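Local atomic coordinates of SmhA (Serratia marcescens, PDB entry 7A27), a protein that is one component of Smh, a tripartite alpha-pore-forming toxin, and probably helps to build its membrane pore. Residues 181-186 with 195-200; 236-241 with 248-253. All coordinates share one frame; numbering follows the deposited sequence.

Contact 1: residues 181-186 with 195-200; sequences QSIADA and VQLGQS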
# COMPACT_ATOMS: atom_id res chain seq x y z
N GLN A 181 -5.98 -9.33 5.57
CA GLN A 181 -5.11 -9.49 4.40
C GLN A 181 -5.83 -10.36 3.36
O GLN A 181 -5.81 -9.98 2.17
CB GLN A 181 -3.75 -10.06 4.81
CG GLN A 181 -2.75 -10.16 3.68
CD GLN A 181 -2.32 -8.81 3.14
OE1 GLN A 181 -1.85 -7.92 3.86
NE2 GLN A 181 -2.48 -8.69 1.83
N SER A 182 -6.48 -11.45 3.78
CA SER A 182 -7.19 -12.39 2.86
C SER A 182 -8.34 -11.68 2.14
O SER A 182 -8.55 -11.96 0.93
CB SER A 182 -7.67 -13.64 3.59
OG SER A 182 -6.60 -14.53 3.87
N ILE A 183 -9.05 -10.81 2.87
CA ILE A 183 -10.24 -10.04 2.39
C ILE A 183 -9.79 -8.98 1.39
O ILE A 183 -10.43 -8.84 0.32
CB ILE A 183 -10.99 -9.41 3.59
CG1 ILE A 183 -11.66 -10.49 4.44
CG2 ILE A 183 -11.98 -8.36 3.12
CD1 ILE A 183 -12.15 -10.00 5.77
N ALA A 184 -8.74 -8.24 1.75
CA ALA A 184 -8.18 -7.17 0.90
C ALA A 184 -7.72 -7.77 -0.44
O ALA A 184 -7.98 -7.11 -1.47
CB ALA A 184 -7.07 -6.46 1.63
N ASP A 185 -7.10 -8.96 -0.42
CA ASP A 185 -6.59 -9.64 -1.64
C ASP A 185 -7.76 -9.91 -2.61
O ASP A 185 -7.60 -9.65 -3.83
CB ASP A 185 -5.92 -11.00 -1.35
CG ASP A 185 -4.62 -11.00 -0.57
OD1 ASP A 185 -4.02 -9.92 -0.41
OD2 ASP A 185 -4.22 -12.13 -0.13
N ALA A 186 -8.87 -10.41 -2.06
CA ALA A 186 -10.10 -10.77 -2.80
C ALA A 186 -10.75 -9.51 -3.38
O ALA A 186 -11.19 -9.57 -4.54
CB ALA A 186 -11.04 -11.49 -1.89
N VAL A 195 -11.46 -1.46 -5.01
CA VAL A 195 -11.26 -1.75 -3.57
C VAL A 195 -12.12 -0.84 -2.69
O VAL A 195 -12.26 0.34 -2.97
CB VAL A 195 -9.79 -1.65 -3.14
CG1 VAL A 195 -8.92 -2.55 -4.00
CG2 VAL A 195 -9.28 -0.23 -3.12
N GLN A 196 -12.57 -1.43 -1.58
CA GLN A 196 -13.31 -0.79 -0.48
C GLN A 196 -13.14 -1.70 0.75
O GLN A 196 -13.35 -2.92 0.64
CB GLN A 196 -14.76 -0.62 -0.92
CG GLN A 196 -15.62 0.27 -0.02
CD GLN A 196 -15.58 1.76 -0.32
OE1 GLN A 196 -14.53 2.41 -0.35
NE2 GLN A 196 -16.78 2.31 -0.49
N LEU A 197 -12.76 -1.12 1.89
CA LEU A 197 -12.77 -1.76 3.22
C LEU A 197 -13.55 -0.85 4.16
O LEU A 197 -13.50 0.36 3.96
CB LEU A 197 -11.33 -1.97 3.71
CG LEU A 197 -10.56 -3.12 3.07
CD1 LEU A 197 -9.21 -3.29 3.74
CD2 LEU A 197 -11.36 -4.40 3.12
N GLY A 198 -14.28 -1.39 5.13
CA GLY A 198 -15.08 -0.60 6.08
C GLY A 198 -14.45 -0.61 7.46
O GLY A 198 -13.29 -1.02 7.57
N GLN A 199 -15.21 -0.18 8.47
CA GLN A 199 -14.79 -0.18 9.90
C GLN A 199 -16.03 -0.18 10.79
O GLN A 199 -17.12 0.18 10.30
CB GLN A 199 -13.93 1.04 10.21
CG GLN A 199 -14.61 2.39 9.98
CD GLN A 199 -13.80 3.51 10.60
OE1 GLN A 199 -13.51 3.51 11.80
NE2 GLN A 199 -13.42 4.48 9.78
N SER A 200 -15.86 -0.58 12.05
CA SER A 200 -16.93 -0.59 13.09
C SER A 200 -16.27 -0.80 14.45
O SER A 200 -15.06 -1.19 14.48
CB SER A 200 -17.96 -1.65 12.82
OG SER A 200 -17.46 -2.95 13.07
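With CG2 of Ile183 anti to its own backbone N and CG1 beside that nitrogen (chi1 -69°), the gamma methyl of this helical residue is directed at Leu197 across the contact. Leu197 approaches from the other segment: its CG lies anti to its own carbonyl carbon (chi1 -76°), which swings the forked end of the side chain toward the helix. Its two methyls touch consecutive helical residues. Leu197 CD2 comes to 4.0 Å from Ile183 CG2, while Leu197 CD1 passes Ala184 CB at a looser 4.4 Å. The Ile183 and Leu197 side chains meet at a slant, and their closest approach is between methyl groups. No hydrogen bond runs between 181-186 and 195-200, and only 104 Å² of surface is buried between them, so this is a small, purely apolar touch. Elsewhere on the helix, Gln181 NE2 donates to Asp185 OD1 over 3.0 Å in a bent bond, on the syn side but 26° out of the carboxylate plane.

Residues 181-186 belong to the last turns of helix 160-188, and Leu197 stands just before strand 198-206, so the contact folds the chain leaving the helix back against it as it enters the two-stranded antiparallel sheet. That sheet is consistent with the beta-tongue of the head domain in ClyA-type alpha-pore-forming toxins. Leu27 of helix 14-37 packs on both Ala184 and Leu197, closing the group from one more helix, and Ser30 of that helix also touches Leu197. Ile183 in turn meets Ala249 and Val250 of helix 247-268. The small apolar cluster thus joins helices 160-188, 14-37 and 247-268 to the start of strand 198-206.

Contact 2: residues 236-241 with 248-253; sequences IQAISA and QAVNEL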
# COMPACT_ATOMS: atom_id res chain seq x y z
N ILE A 236 -11.08 -2.96 11.16
CA ILE A 236 -11.42 -3.07 9.71
C ILE A 236 -12.55 -4.09 9.58
O ILE A 236 -12.59 -5.02 10.43
CB ILE A 236 -10.22 -3.51 8.85
CG1 ILE A 236 -9.01 -2.57 8.98
CG2 ILE A 236 -10.64 -3.66 7.40
CD1 ILE A 236 -9.26 -1.16 8.53
N GLN A 237 -13.41 -3.94 8.58
CA GLN A 237 -14.51 -4.89 8.28
C GLN A 237 -14.64 -4.99 6.76
O GLN A 237 -14.22 -4.07 6.05
CB GLN A 237 -15.81 -4.41 8.88
CG GLN A 237 -16.60 -5.54 9.53
CD GLN A 237 -16.14 -5.89 10.92
OE1 GLN A 237 -15.84 -5.04 11.76
NE2 GLN A 237 -16.32 -7.17 11.23
N ALA A 238 -15.16 -6.10 6.26
CA ALA A 238 -15.44 -6.26 4.82
C ALA A 238 -16.69 -5.44 4.54
O ALA A 238 -17.49 -5.27 5.50
CB ALA A 238 -15.62 -7.71 4.47
N ILE A 239 -16.87 -4.95 3.32
CA ILE A 239 -18.08 -4.17 2.94
C ILE A 239 -19.33 -5.05 2.94
O ILE A 239 -20.35 -4.56 3.46
CB ILE A 239 -17.85 -3.40 1.63
CG1 ILE A 239 -16.81 -2.32 1.88
CG2 ILE A 239 -19.12 -2.81 1.06
CD1 ILE A 239 -17.23 -1.23 2.86
N SER A 240 -19.28 -6.27 2.39
CA SER A 240 -20.46 -7.19 2.29
C SER A 240 -20.19 -8.49 3.05
O SER A 240 -19.37 -9.31 2.57
CB SER A 240 -20.87 -7.43 0.85
OG SER A 240 -19.73 -7.65 0.02
N ALA A 241 -20.88 -8.68 4.17
CA ALA A 241 -20.79 -9.87 5.06
C ALA A 241 -21.29 -11.14 4.34
O ALA A 241 -21.46 -12.16 5.07
CB ALA A 241 -21.57 -9.62 6.34
N GLN A 248 -14.80 -17.36 3.70
CA GLN A 248 -14.20 -18.06 4.87
C GLN A 248 -13.48 -17.02 5.74
O GLN A 248 -13.70 -17.03 6.96
CB GLN A 248 -13.32 -19.23 4.43
CG GLN A 248 -12.60 -19.96 5.56
CD GLN A 248 -13.52 -20.48 6.64
OE1 GLN A 248 -14.57 -21.06 6.36
NE2 GLN A 248 -13.10 -20.32 7.89
N ALA A 249 -12.68 -16.14 5.15
CA ALA A 249 -11.95 -15.09 5.89
C ALA A 249 -12.97 -14.18 6.61
O ALA A 249 -12.74 -13.90 7.80
CB ALA A 249 -11.05 -14.31 4.97
N VAL A 250 -14.06 -13.79 5.95
CA VAL A 250 -15.11 -12.90 6.53
C VAL A 250 -15.74 -13.58 7.76
O VAL A 250 -16.02 -12.85 8.75
CB VAL A 250 -16.18 -12.52 5.49
CG1 VAL A 250 -17.39 -11.84 6.12
CG2 VAL A 250 -15.60 -11.63 4.42
N ASN A 251 -15.97 -14.89 7.67
CA ASN A 251 -16.56 -15.71 8.76
C ASN A 251 -15.56 -15.79 9.92
O ASN A 251 -16.00 -15.62 11.06
CB ASN A 251 -17.02 -17.08 8.26
CG ASN A 251 -18.19 -17.02 7.29
OD1 ASN A 251 -18.83 -15.98 7.11
ND2 ASN A 251 -18.48 -18.13 6.64
N GLU A 252 -14.28 -16.05 9.65
CA GLU A 252 -13.20 -16.10 10.68
C GLU A 252 -13.10 -14.73 11.36
O GLU A 252 -12.99 -14.68 12.60
CB GLU A 252 -11.83 -16.49 10.10
CG GLU A 252 -11.61 -18.00 9.94
CD GLU A 252 -10.35 -18.46 9.20
OE1 GLU A 252 -10.45 -19.54 8.61
OE2 GLU A 252 -9.29 -17.79 9.23
N LEU A 253 -13.15 -13.66 10.57
CA LEU A 253 -13.03 -12.28 11.10
C LEU A 253 -14.17 -12.02 12.09
O LEU A 253 -13.89 -11.47 13.16
CB LEU A 253 -13.04 -11.27 9.94
CG LEU A 253 -12.77 -9.82 10.32
CD1 LEU A 253 -11.47 -9.69 11.10
CD2 LEU A 253 -12.71 -8.94 9.09
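Ile236 meets Leu253 through its backbone: the carbonyl oxygen Ile236 O lies 4.1 Å from Leu253 CD2, while the isoleucine side chain leads away from the helix. That oxygen, set against a methyl group, is not left without a polar partner, since it accepts a hydrogen bond from the hydroxyl of Tyr257, one turn farther along helix 247-268. At Gln237 the side chain bends back, and its end only comes near Leu253. The amide oxygen at that end is held by Ser200, whose OG is hydrogen-bonded to Gln237 OE1. Leaving the strand, Ala238 points its CB at the helix and touches Val250 CG2 at 3.9 Å, the one apolar side-chain pair of the contact. The chain then turns through Ile239 and Ser240 and returns at Ala241, whose CA lies 4.1 Å from Val250 CG1. Val250 can serve both places because CG1 is anti to its backbone N (chi1 169°) and CG2 anti to the carbonyl carbon, so its two methyls face successive parts of the loop.

Together these meetings bury 218 Å² and join the end of strand 230-237, the second strand of the probable beta-tongue, and the connection after it to the opening turns of helix 247-268. On that helix Glu252 OE2 takes Asn179 of helix 160-188, a polar tie between the two helices.

No hydrogen bond crosses between 236-241 and 248-253. Between the segments the contact is apolar, methyl groups fitted against backbone and small alanines, while Ile236 O and Gln237 OE1 find their partners beyond it. The polar tie to this helix comes one turn on, from Tyr257 OH to Ile236 O, so apolar packing and one hydrogen bond together probably seat the strand end.

Contacts 1 and 2 follow one another along the chain, and their centres are 8 Å apart. Each ties one strand of the two-stranded antiparallel sheet, 198-206 with 230-237, to a helix at its base, and the strands themselves are joined there by a backbone hydrogen bond, Gly198 N to Gln237 O at 2.8 Å. The helices meet as well: Ile183 CD1 of contact 1 packs on Leu253 CD2 of contact 2 at 3.5 Å. Asn359, a calcium-binding residue in a structure of this protein though no ion is bound here, has its side chain about 5 Å from that of Leu197 and about 8 Å from that of Ile236. Contact 1 borders the site, and contact 2 lies a shell farther out.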